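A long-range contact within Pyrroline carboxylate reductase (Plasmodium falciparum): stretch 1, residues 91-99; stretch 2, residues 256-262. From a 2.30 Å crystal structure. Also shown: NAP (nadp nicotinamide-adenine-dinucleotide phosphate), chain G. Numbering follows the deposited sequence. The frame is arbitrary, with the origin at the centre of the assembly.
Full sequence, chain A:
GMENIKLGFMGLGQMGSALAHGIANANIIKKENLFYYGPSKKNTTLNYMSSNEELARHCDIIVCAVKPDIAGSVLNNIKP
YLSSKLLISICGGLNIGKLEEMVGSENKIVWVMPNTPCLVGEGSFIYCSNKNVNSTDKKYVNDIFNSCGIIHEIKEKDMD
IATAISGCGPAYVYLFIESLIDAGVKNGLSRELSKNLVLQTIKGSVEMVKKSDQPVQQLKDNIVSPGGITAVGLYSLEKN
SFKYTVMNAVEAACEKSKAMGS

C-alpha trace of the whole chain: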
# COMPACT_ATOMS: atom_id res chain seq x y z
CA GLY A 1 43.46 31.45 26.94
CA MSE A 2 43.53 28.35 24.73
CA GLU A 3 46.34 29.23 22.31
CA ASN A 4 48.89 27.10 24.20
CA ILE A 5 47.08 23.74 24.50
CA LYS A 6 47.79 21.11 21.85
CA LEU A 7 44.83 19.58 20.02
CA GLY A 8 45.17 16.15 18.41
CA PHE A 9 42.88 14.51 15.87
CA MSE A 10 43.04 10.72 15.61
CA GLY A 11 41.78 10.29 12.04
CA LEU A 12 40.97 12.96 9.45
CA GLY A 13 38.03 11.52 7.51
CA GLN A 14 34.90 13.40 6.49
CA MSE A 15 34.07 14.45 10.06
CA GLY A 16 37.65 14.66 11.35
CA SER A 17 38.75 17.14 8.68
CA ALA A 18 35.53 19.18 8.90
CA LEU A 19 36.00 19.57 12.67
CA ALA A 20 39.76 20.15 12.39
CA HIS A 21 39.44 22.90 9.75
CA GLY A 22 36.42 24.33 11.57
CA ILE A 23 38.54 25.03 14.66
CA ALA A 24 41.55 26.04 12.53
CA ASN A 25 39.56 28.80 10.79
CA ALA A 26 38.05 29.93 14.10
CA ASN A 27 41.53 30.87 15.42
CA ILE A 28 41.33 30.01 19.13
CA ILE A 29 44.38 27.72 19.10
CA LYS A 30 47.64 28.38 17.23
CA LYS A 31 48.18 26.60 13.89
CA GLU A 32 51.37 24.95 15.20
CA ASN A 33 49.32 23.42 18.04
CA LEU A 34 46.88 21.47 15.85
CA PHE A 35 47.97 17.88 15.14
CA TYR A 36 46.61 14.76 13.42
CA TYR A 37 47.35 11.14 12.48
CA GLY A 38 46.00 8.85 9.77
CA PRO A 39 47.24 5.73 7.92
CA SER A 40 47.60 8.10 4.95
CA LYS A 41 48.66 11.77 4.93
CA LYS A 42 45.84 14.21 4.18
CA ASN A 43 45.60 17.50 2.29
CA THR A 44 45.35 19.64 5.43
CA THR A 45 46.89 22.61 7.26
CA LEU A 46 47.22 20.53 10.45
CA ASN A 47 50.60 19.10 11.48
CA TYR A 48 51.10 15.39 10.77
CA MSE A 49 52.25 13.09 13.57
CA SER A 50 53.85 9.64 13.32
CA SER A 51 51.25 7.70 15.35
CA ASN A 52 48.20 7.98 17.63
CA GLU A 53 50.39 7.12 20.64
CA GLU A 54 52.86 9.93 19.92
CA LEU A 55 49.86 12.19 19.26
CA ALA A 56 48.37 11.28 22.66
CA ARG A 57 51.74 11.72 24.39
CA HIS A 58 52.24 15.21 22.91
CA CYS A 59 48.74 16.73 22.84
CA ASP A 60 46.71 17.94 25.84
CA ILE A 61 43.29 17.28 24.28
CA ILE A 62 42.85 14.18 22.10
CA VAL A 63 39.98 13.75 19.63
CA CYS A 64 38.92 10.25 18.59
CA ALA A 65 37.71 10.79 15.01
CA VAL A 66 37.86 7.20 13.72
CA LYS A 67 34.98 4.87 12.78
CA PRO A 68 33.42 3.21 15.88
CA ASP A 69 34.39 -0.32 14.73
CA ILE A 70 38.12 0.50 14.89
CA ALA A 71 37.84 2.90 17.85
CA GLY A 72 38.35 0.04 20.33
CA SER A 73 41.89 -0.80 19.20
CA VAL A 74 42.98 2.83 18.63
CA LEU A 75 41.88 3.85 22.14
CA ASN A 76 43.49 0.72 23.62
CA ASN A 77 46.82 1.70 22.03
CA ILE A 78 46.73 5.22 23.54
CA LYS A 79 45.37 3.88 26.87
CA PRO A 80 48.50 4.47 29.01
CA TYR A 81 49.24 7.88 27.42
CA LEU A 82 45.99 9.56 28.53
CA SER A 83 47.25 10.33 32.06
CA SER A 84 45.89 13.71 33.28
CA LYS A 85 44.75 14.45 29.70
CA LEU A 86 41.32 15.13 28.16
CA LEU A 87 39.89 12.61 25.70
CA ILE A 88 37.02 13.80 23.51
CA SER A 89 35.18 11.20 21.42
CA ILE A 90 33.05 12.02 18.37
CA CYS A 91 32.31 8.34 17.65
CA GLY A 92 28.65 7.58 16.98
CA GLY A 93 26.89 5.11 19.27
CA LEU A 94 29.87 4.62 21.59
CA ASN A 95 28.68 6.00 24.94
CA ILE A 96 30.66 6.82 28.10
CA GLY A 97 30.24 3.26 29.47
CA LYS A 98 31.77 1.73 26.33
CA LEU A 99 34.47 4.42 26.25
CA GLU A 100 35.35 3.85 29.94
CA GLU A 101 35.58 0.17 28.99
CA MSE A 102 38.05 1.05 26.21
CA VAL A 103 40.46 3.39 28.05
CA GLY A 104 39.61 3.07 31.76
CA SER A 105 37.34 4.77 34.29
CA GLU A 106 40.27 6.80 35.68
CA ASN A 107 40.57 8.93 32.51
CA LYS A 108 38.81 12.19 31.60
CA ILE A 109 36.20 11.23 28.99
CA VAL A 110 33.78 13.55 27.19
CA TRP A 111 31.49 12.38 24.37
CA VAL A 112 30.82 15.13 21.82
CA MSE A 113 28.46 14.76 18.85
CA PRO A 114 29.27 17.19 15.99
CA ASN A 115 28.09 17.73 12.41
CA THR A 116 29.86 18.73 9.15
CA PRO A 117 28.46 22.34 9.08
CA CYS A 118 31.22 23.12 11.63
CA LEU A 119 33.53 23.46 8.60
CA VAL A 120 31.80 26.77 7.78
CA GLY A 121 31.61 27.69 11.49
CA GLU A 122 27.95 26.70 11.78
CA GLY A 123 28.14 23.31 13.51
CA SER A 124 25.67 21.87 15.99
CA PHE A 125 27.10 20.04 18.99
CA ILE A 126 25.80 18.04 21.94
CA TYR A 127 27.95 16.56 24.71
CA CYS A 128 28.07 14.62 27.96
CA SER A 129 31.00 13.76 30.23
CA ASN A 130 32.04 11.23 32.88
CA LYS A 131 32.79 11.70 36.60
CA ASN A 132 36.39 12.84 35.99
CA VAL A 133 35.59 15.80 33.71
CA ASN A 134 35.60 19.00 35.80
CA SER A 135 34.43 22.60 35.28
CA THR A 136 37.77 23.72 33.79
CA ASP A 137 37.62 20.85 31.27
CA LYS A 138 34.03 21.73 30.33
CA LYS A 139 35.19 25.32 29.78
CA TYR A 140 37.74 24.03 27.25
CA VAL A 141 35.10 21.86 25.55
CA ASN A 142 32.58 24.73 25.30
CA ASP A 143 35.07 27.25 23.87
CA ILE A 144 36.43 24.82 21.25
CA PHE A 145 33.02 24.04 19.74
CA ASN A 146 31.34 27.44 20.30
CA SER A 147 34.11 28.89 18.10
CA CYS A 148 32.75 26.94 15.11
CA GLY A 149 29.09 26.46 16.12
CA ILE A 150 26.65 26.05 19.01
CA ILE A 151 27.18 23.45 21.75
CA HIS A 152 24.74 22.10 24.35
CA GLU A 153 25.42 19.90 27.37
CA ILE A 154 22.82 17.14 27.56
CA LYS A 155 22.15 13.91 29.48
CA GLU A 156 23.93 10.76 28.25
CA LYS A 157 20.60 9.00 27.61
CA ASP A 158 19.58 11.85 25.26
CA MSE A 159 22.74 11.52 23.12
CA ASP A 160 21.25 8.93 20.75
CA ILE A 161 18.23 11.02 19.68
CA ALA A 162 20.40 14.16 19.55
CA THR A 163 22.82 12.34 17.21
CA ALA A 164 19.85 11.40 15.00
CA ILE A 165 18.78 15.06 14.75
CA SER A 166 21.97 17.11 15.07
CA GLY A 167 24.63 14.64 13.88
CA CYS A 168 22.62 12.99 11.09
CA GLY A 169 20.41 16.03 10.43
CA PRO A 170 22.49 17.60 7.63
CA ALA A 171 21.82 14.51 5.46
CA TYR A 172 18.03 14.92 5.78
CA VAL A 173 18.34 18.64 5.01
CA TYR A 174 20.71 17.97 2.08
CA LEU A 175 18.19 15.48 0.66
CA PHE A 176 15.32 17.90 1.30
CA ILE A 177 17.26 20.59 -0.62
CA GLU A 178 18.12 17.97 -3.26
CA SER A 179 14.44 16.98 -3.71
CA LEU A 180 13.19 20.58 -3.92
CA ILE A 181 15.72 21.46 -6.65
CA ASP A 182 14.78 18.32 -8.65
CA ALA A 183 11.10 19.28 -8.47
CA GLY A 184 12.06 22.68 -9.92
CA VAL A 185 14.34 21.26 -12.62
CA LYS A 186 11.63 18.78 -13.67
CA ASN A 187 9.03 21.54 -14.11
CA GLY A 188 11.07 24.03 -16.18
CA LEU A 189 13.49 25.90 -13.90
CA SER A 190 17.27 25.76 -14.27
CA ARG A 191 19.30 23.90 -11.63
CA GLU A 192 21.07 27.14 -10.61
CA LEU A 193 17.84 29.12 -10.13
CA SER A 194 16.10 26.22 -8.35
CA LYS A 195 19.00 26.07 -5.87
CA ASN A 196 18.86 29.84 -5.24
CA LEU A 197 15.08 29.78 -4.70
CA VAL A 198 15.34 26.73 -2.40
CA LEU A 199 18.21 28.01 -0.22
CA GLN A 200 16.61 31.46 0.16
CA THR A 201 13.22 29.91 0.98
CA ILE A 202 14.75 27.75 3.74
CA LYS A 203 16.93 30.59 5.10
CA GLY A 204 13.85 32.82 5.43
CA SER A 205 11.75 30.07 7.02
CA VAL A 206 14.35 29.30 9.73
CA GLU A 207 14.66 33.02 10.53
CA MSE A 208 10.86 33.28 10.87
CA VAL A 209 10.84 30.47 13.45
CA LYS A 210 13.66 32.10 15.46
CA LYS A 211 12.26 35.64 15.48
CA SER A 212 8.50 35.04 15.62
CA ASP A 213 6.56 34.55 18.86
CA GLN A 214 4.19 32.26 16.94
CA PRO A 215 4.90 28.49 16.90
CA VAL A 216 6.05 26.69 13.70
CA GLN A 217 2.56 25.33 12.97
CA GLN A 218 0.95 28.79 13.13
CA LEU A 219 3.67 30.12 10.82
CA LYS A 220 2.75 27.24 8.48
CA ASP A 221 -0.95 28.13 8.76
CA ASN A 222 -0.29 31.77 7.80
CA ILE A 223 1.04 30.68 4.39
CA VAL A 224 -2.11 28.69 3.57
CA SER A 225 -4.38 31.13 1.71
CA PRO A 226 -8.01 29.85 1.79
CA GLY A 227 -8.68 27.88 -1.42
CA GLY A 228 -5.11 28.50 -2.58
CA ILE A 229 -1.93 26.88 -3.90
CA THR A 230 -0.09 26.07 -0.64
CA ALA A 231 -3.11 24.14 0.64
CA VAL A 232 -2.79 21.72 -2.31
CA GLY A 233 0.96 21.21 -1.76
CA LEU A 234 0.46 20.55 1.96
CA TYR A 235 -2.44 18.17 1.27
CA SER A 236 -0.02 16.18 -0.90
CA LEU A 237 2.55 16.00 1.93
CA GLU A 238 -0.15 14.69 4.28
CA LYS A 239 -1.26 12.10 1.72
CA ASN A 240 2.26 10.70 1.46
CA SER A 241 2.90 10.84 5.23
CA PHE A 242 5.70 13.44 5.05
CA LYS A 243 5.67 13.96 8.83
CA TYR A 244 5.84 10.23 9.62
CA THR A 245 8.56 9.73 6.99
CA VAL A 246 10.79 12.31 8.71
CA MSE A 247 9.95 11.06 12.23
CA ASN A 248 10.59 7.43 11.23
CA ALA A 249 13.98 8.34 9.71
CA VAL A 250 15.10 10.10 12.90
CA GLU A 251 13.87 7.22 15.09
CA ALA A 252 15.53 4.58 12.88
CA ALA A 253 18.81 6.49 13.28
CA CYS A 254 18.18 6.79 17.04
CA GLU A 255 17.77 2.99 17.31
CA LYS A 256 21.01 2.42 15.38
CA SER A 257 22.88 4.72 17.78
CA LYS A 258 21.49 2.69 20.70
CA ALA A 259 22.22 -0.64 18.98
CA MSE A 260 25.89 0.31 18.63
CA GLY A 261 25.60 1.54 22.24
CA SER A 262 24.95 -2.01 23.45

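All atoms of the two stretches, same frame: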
# COMPACT_ATOMS: atom_id res chain seq x y z
N CYS A 91 32.83 9.61 18.17
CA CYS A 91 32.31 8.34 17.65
C CYS A 91 30.83 8.16 17.93
O CYS A 91 30.37 8.37 19.05
CB CYS A 91 33.09 7.16 18.23
SG CYS A 91 34.80 7.02 17.66
N GLY A 92 30.09 7.80 16.88
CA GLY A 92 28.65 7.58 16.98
C GLY A 92 28.31 6.26 17.65
O GLY A 92 28.91 5.23 17.34
N GLY A 93 27.35 6.31 18.57
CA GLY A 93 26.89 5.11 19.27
C GLY A 93 27.67 4.81 20.54
O GLY A 93 27.08 4.45 21.56
N LEU A 94 28.99 4.96 20.47
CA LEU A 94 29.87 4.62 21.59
C LEU A 94 29.72 5.59 22.76
O LEU A 94 30.31 6.68 22.77
CB LEU A 94 31.34 4.54 21.13
CG LEU A 94 31.73 3.47 20.10
CD1 LEU A 94 33.17 3.65 19.70
CD2 LEU A 94 31.48 2.05 20.62
N ASN A 95 28.93 5.18 23.75
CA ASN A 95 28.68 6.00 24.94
C ASN A 95 29.80 5.93 25.97
O ASN A 95 30.77 5.20 25.80
CB ASN A 95 27.31 5.67 25.56
CG ASN A 95 27.06 4.18 25.70
OD1 ASN A 95 26.12 3.65 25.12
ND2 ASN A 95 27.90 3.50 26.48
N ILE A 96 29.65 6.70 27.05
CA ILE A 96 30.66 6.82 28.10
C ILE A 96 31.03 5.46 28.70
O ILE A 96 32.21 5.18 28.92
CB ILE A 96 30.22 7.81 29.21
CG1 ILE A 96 30.10 9.23 28.63
CG2 ILE A 96 31.20 7.80 30.38
CD1 ILE A 96 29.34 10.21 29.52
N GLY A 97 30.03 4.62 28.94
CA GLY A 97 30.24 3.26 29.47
C GLY A 97 31.16 2.42 28.60
O GLY A 97 32.06 1.75 29.12
N LYS A 98 30.92 2.44 27.29
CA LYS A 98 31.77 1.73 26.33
C LYS A 98 33.15 2.37 26.19
O LYS A 98 34.13 1.66 25.96
CB LYS A 98 31.08 1.65 24.97
CG LYS A 98 30.10 0.49 24.82
CD LYS A 98 30.77 -0.75 24.23
CE LYS A 98 29.75 -1.73 23.67
NZ LYS A 98 29.00 -1.17 22.50
N LEU A 99 33.21 3.69 26.33
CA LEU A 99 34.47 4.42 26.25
C LEU A 99 35.33 4.18 27.50
O LEU A 99 36.54 4.01 27.40
CB LEU A 99 34.23 5.92 26.03
CG LEU A 99 33.67 6.36 24.68
CD1 LEU A 99 33.10 7.77 24.77
CD2 LEU A 99 34.70 6.27 23.56
N LYS A 256 19.70 2.87 15.84
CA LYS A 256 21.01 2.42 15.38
C LYS A 256 22.11 2.92 16.30
O LYS A 256 23.07 2.20 16.57
CB LYS A 256 21.25 2.87 13.93
CG LYS A 256 22.63 2.52 13.36
CD LYS A 256 22.84 1.02 13.17
CE LYS A 256 24.22 0.73 12.62
NZ LYS A 256 24.41 -0.71 12.29
N SER A 257 21.97 4.15 16.79
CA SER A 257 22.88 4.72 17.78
C SER A 257 22.85 3.92 19.08
O SER A 257 23.90 3.70 19.70
CB SER A 257 22.52 6.19 18.04
OG SER A 257 23.42 6.79 18.96
N LYS A 258 21.66 3.49 19.49
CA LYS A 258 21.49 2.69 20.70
C LYS A 258 21.93 1.24 20.52
O LYS A 258 22.40 0.61 21.48
CB LYS A 258 20.04 2.75 21.19
CG LYS A 258 19.68 4.05 21.88
CD LYS A 258 18.26 4.05 22.40
CE LYS A 258 17.96 5.35 23.13
NZ LYS A 258 16.55 5.42 23.60
N ALA A 259 21.79 0.72 19.31
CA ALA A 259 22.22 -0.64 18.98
C ALA A 259 23.74 -0.77 19.06
O ALA A 259 24.26 -1.76 19.58
CB ALA A 259 21.72 -1.05 17.60
N MSE A 260 24.44 0.23 18.53
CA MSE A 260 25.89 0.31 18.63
C MSE A 260 26.31 0.60 20.08
O MSE A 260 27.42 0.26 20.49
CB MSE A 260 26.44 1.39 17.69
CG MSE A 260 26.09 1.17 16.22
SE MSE A 260 26.40 2.75 15.11
CE MSE A 260 28.29 2.47 14.71
N GLY A 261 25.39 1.21 20.83
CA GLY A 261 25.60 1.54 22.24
C GLY A 261 25.47 0.37 23.19
O GLY A 261 25.74 0.51 24.39
N SER A 262 25.06 -0.78 22.67
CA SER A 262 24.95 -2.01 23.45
C SER A 262 26.19 -2.88 23.27
O SER A 262 26.75 -3.40 24.24
CB SER A 262 23.69 -2.79 23.07
OG SER A 262 22.52 -2.03 23.33
OXT SER A 262 26.68 -3.08 22.16
PA NAP G . 35.63 8.27 7.59
O1A NAP G . 35.48 9.36 6.56
O2A NAP G . 35.78 6.83 7.14
O5B NAP G . 36.85 8.67 8.57
C5B NAP G . 37.70 7.70 9.18
C4B NAP G . 39.14 8.16 9.01
O4B NAP G . 39.99 7.56 9.98
C3B NAP G . 39.68 7.78 7.64
O3B NAP G . 40.04 8.97 6.92
C2B NAP G . 40.90 6.92 7.90
O2B NAP G . 42.01 7.29 7.08
C1B NAP G . 41.22 7.17 9.37
N9A NAP G . 41.77 5.98 10.07
C8A NAP G . 41.58 4.69 9.75
N7A NAP G . 42.25 3.91 10.63
C5A NAP G . 42.85 4.72 11.52
C6A NAP G . 43.66 4.50 12.63
N6A NAP G . 43.98 3.24 13.01
N1A NAP G . 44.13 5.56 13.33
C2A NAP G . 43.83 6.82 12.96
N3A NAP G . 43.05 7.05 11.90
C4A NAP G . 42.55 6.02 11.16
O3 NAP G . 34.38 8.34 8.60
PN NAP G . 33.82 9.74 9.16
O1N NAP G . 32.52 10.03 8.44
O2N NAP G . 34.93 10.76 9.15
O5D NAP G . 33.44 9.39 10.68
C5D NAP G . 34.42 9.23 11.69
C4D NAP G . 33.73 9.27 13.05
O4D NAP G . 33.04 10.52 13.21
C3D NAP G . 32.70 8.16 13.22
O3D NAP G . 32.95 7.50 14.46
C2D NAP G . 31.35 8.86 13.25
O2D NAP G . 30.45 8.27 14.19
C1D NAP G . 31.69 10.28 13.65
N1N NAP G . 30.77 11.28 13.08
C2N NAP G . 30.71 11.48 11.75
C3N NAP G . 29.85 12.44 11.22
C7N NAP G . 29.79 12.66 9.74
O7N NAP G . 30.51 11.92 8.91
N7N NAP G . 29.07 13.58 9.28
C4N NAP G . 29.04 13.18 12.08
C5N NAP G . 29.12 12.95 13.45
C6N NAP G . 30.00 11.99 13.93
P2B NAP G . 42.17 6.75 5.57
O1X NAP G . 43.61 7.03 5.24
O2X NAP G . 41.82 5.28 5.64
O3X NAP G . 41.19 7.58 4.77

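How do the two backbones come so close together? Residues 92-95 form a loop that leads into a helix beginning at Ile-96, with Asn-95 at the N-cap position, while the second stretch carries the last part of a helix and then the C-terminal residues of the chain. The loop lies against this stretch, and the nearest CA atoms across the contact are those of Gly-93 and Ser-257, 4.3 Å apart. At that distance the CA-H of Gly-93 meets a carbonyl: Gly-93 CA lies 3.3 Å from Ser-257 O, a CA-H...O contact with an angle of 129° at the hydrogen. Ser-257 O also accepts a weak hydrogen bond from Gly-261 N, at 3.1 Å, so the loop shares a carbonyl already in use within its own stretch.

Why are glycines found where the chains meet? Gly-93 adopts phi/psi of 89/-42, where a CB would be jammed against the carbonyl oxygen of Gly-92; these backbone angles call for glycine by themselves. The packing asks for the same thing, since an ideal CB on Gly-93 would point toward the second stretch and sit 2.6 Å from Met-260 CB, a clash. Gly-261 answers from the second stretch: Gly-261 CA rests 3.3 Å from Gly-93 O, and a CB there would be tight against that oxygen. With no side chains intervening, backbone meets backbone directly.

Which side chain fills the nonpolar part of the contact? Met-260, present as selenomethionine, directs its CA-to-CB bond toward the loop, and Met-260 CB lies 4.1 Å from Gly-93 CA. The chain then extends along the loop until Met-260 CE comes 3.9 Å from Gly-92 O, covering glycine backbone that has no side chain of its own. Leu-94 contributes little: its CA-to-CB bond points away, though the end of the side chain returns far enough for Leu-94 CD2 to come 4.4 Å from Met-260 O.

Where does charge enter? Lys-98, in the first turn of its helix, reaches toward the C-terminus of the protein. Lys-98 NZ forms a salt bridge with the terminal carboxylate, 3.0 Å from Ser-262 OXT, and the hydrogen bond within that pair is weak. Lys-98 NZ also lies 2.9 Å from Met-260 O, but the angle is poor and no hydrogen bond forms; the proximity still places positive charge beside a carbonyl oxygen. The Ser-262 side chain bonds within its own stretch instead, with Ser-262 OG donating to Lys-258 O at 3.2 Å.

How does the contact relate to the bound NADP? Gly-92 N donates a hydrogen bond to NAP O2D at 2.8 Å, while Gly-92 O lies near the methyl end of Met-260. Gly-92 thus touches both the ligand and Met-260. Glycine suits this position too, because an ideal CB on Gly-92 would clash with NAP O2D.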